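Local atomic coordinates of 2-oxoglutarate carboxylase small subunit (Hydrogenobacter thermophilus, PDB entry 7KCT), a protein that is the small, biotin carboxylase-like subunit of a carboxylase, built round an ATP-grasp domain, and binds ADP, magnesium and bicarbonate. Residues A[24-27]-A[28-32]. Sequence-based numbering, arbitrary orientation.
Sequences CRVI and RACKE
I27 and K31, one turn apart on helix 20-32, lay their aliphatic parts obliquely across each other, I27 CG2 lying 4.1 Å from K31 CD. The branch of I27 that does this is the methyl anti to the backbone N, while K31 bends at its third and fourth torsions (chi3 78°, chi4 73°). Lysine suits this place: its methylenes pack against isoleucine, and its ammonium forms a salt bridge with E416 of the second subunit. One residue back along each turn, V26 CG1 lies 4.3 Å from C30 SG; within this beta-alpha-beta unit V26 rests on V16 of strand 13-16, and C30 on V14 of that strand and T37 of strand 36-41. R25, bent at chi2 (79°), brings NH1 obliquely to within 4.0 Å of A29 CB, a small methyl that also touches V317 of helix 316-324. NH2 of R25 forms salt bridges with E309 and D315, and NE is hydrogen-bonded to H305. Beneath the side chains run regular i to i+4 bonds, from R28 N to C24 O (2.9 Å) through K31 N to I27 O (3.0 Å). Backbone polarity is thus satisfied inside the helix, whose apolar side chains pack on the strands while E32 pairs with R410, and R28 hydrogen-bonds T417, of the second subunit.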
ATOM      1  N   CYS A  24     -12.063  10.619  -1.201  1.00 21.96           N
ATOM      2  CA  CYS A  24     -11.860   9.214  -1.547  1.00 22.95           C
ATOM      3  C   CYS A  24     -11.539   8.370  -0.326  1.00 26.55           C
ATOM      4  O   CYS A  24     -12.058   7.253  -0.186  1.00 27.23           O
ATOM      5  CB  CYS A  24     -10.761   9.073  -2.607  1.00 25.34           C
ATOM      6  SG  CYS A  24     -11.243   9.805  -4.220  1.00 27.93           S
ATOM      7  N   ARG A  25     -10.696   8.885   0.560  1.00 23.37           N
ATOM      8  CA  ARG A  25     -10.345   8.206   1.808  1.00 21.64           C
ATOM      9  C   ARG A  25     -11.565   7.920   2.663  1.00 25.35           C
ATOM     10  O   ARG A  25     -11.707   6.826   3.233  1.00 24.38           O
ATOM     11  CB  ARG A  25      -9.334   9.086   2.560  1.00 24.60           C
ATOM     12  CG  ARG A  25      -9.112   8.676   4.001  1.00 25.47           C
ATOM     13  CD  ARG A  25      -8.187   7.482   4.065  1.00 26.95           C
ATOM     14  NE  ARG A  25      -7.908   6.992   5.412  1.00 28.02           N
ATOM     15  CZ  ARG A  25      -8.566   6.015   6.008  1.00 31.40           C
ATOM     16  NH1 ARG A  25      -9.598   5.427   5.399  1.00 26.72           N
ATOM     17  NH2 ARG A  25      -8.163   5.615   7.215  1.00 32.72           N
ATOM     18  N   VAL A  26     -12.451   8.895   2.797  1.00 23.19           N
ATOM     19  CA  VAL A  26     -13.665   8.669   3.566  1.00 24.85           C
ATOM     20  C   VAL A  26     -14.600   7.696   2.848  1.00 24.94           C
ATOM     21  O   VAL A  26     -15.203   6.820   3.478  1.00 23.13           O
ATOM     22  CB  VAL A  26     -14.347  10.022   3.850  1.00 23.38           C
ATOM     23  CG1 VAL A  26     -15.718   9.821   4.472  1.00 26.76           C
ATOM     24  CG2 VAL A  26     -13.431  10.905   4.770  1.00 26.22           C
ATOM     25  N   ILE A  27     -14.787   7.870   1.533  1.00 24.90           N
ATOM     26  CA  ILE A  27     -15.640   6.961   0.773  1.00 23.12           C
ATOM     27  C   ILE A  27     -15.186   5.527   0.934  1.00 23.60           C
ATOM     28  O   ILE A  27     -16.009   4.619   1.082  1.00 23.77           O
ATOM     29  CB  ILE A  27     -15.723   7.343  -0.717  1.00 19.49           C
ATOM     30  CG1 ILE A  27     -16.524   8.609  -0.849  1.00 23.12           C
ATOM     31  CG2 ILE A  27     -16.381   6.183  -1.520  1.00 25.32           C
ATOM     32  CD1 ILE A  27     -16.393   9.317  -2.138  1.00 23.29           C
ATOM     33  N   ARG A  28     -13.883   5.291   0.912  1.00 22.23           N
ATOM     34  CA  ARG A  28     -13.378   3.932   1.063  1.00 24.32           C
ATOM     35  C   ARG A  28     -13.723   3.338   2.430  1.00 26.30           C
ATOM     36  O   ARG A  28     -14.058   2.151   2.532  1.00 23.50           O
ATOM     37  CB  ARG A  28     -11.855   3.890   0.875  1.00 22.16           C
ATOM     38  CG  ARG A  28     -11.285   2.490   1.113  1.00 28.72           C
ATOM     39  CD  ARG A  28      -9.883   2.194   0.531  1.00 29.53           C
ATOM     40  NE  ARG A  28      -9.746   2.671  -0.836  1.00 24.26           N
ATOM     41  CZ  ARG A  28     -10.364   2.156  -1.893  1.00 25.32           C
ATOM     42  NH1 ARG A  28     -11.163   1.119  -1.751  1.00 25.53           N
ATOM     43  NH2 ARG A  28     -10.204   2.703  -3.091  1.00 28.26           N
ATOM     44  N   ALA A  29     -13.560   4.131   3.492  1.00 24.99           N
ATOM     45  CA  ALA A  29     -13.908   3.686   4.840  1.00 28.47           C
ATOM     46  C   ALA A  29     -15.379   3.325   4.931  1.00 25.26           C
ATOM     47  O   ALA A  29     -15.736   2.332   5.575  1.00 24.28           O
ATOM     48  CB  ALA A  29     -13.552   4.766   5.868  1.00 27.31           C
ATOM     49  N   CYS A  30     -16.246   4.132   4.295  1.00 23.77           N
ATOM     50  CA  CYS A  30     -17.679   3.858   4.265  1.00 23.07           C
ATOM     51  C   CYS A  30     -18.003   2.566   3.516  1.00 26.35           C
ATOM     52  O   CYS A  30     -18.856   1.789   3.956  1.00 23.27           O
ATOM     53  CB  CYS A  30     -18.435   5.026   3.623  1.00 24.75           C
ATOM     54  SG  CYS A  30     -18.513   6.549   4.595  1.00 29.89           S
ATOM     55  N   LYS A  31     -17.356   2.326   2.381  1.00 23.74           N
ATOM     56  CA  LYS A  31     -17.639   1.113   1.624  1.00 27.34           C
ATOM     57  C   LYS A  31     -17.243  -0.123   2.419  1.00 29.62           C
ATOM     58  O   LYS A  31     -17.989  -1.110   2.458  1.00 28.88           O
ATOM     59  CB  LYS A  31     -16.899   1.136   0.299  1.00 26.27           C
ATOM     60  CG  LYS A  31     -17.511   2.078  -0.744  1.00 29.71           C
ATOM     61  CD  LYS A  31     -16.559   2.162  -1.984  1.00 31.42           C
ATOM     62  CE  LYS A  31     -16.694   0.941  -2.876  1.00 35.61           C
ATOM     63  NZ  LYS A  31     -17.989   0.900  -3.681  1.00 35.45           N
ATOM     64  N   GLU A  32     -16.095  -0.063   3.101  1.00 24.82           N
ATOM     65  CA  GLU A  32     -15.666  -1.209   3.899  1.00 26.71           C
ATOM     66  C   GLU A  32     -16.646  -1.479   5.039  1.00 28.80           C
ATOM     67  O   GLU A  32     -16.870  -2.635   5.393  1.00 29.28           O
ATOM     68  CB  GLU A  32     -14.244  -1.007   4.435  1.00 26.36           C
ATOM     69  CG  GLU A  32     -13.149  -1.072   3.340  1.00 30.53           C
ATOM     70  CD  GLU A  32     -11.731  -0.742   3.863  1.00 37.58           C
ATOM     71  OE1 GLU A  32     -11.629  -0.484   5.085  1.00 37.88           O
ATOM     72  OE2 GLU A  32     -10.729  -0.736   3.074  1.00 30.85           O
TER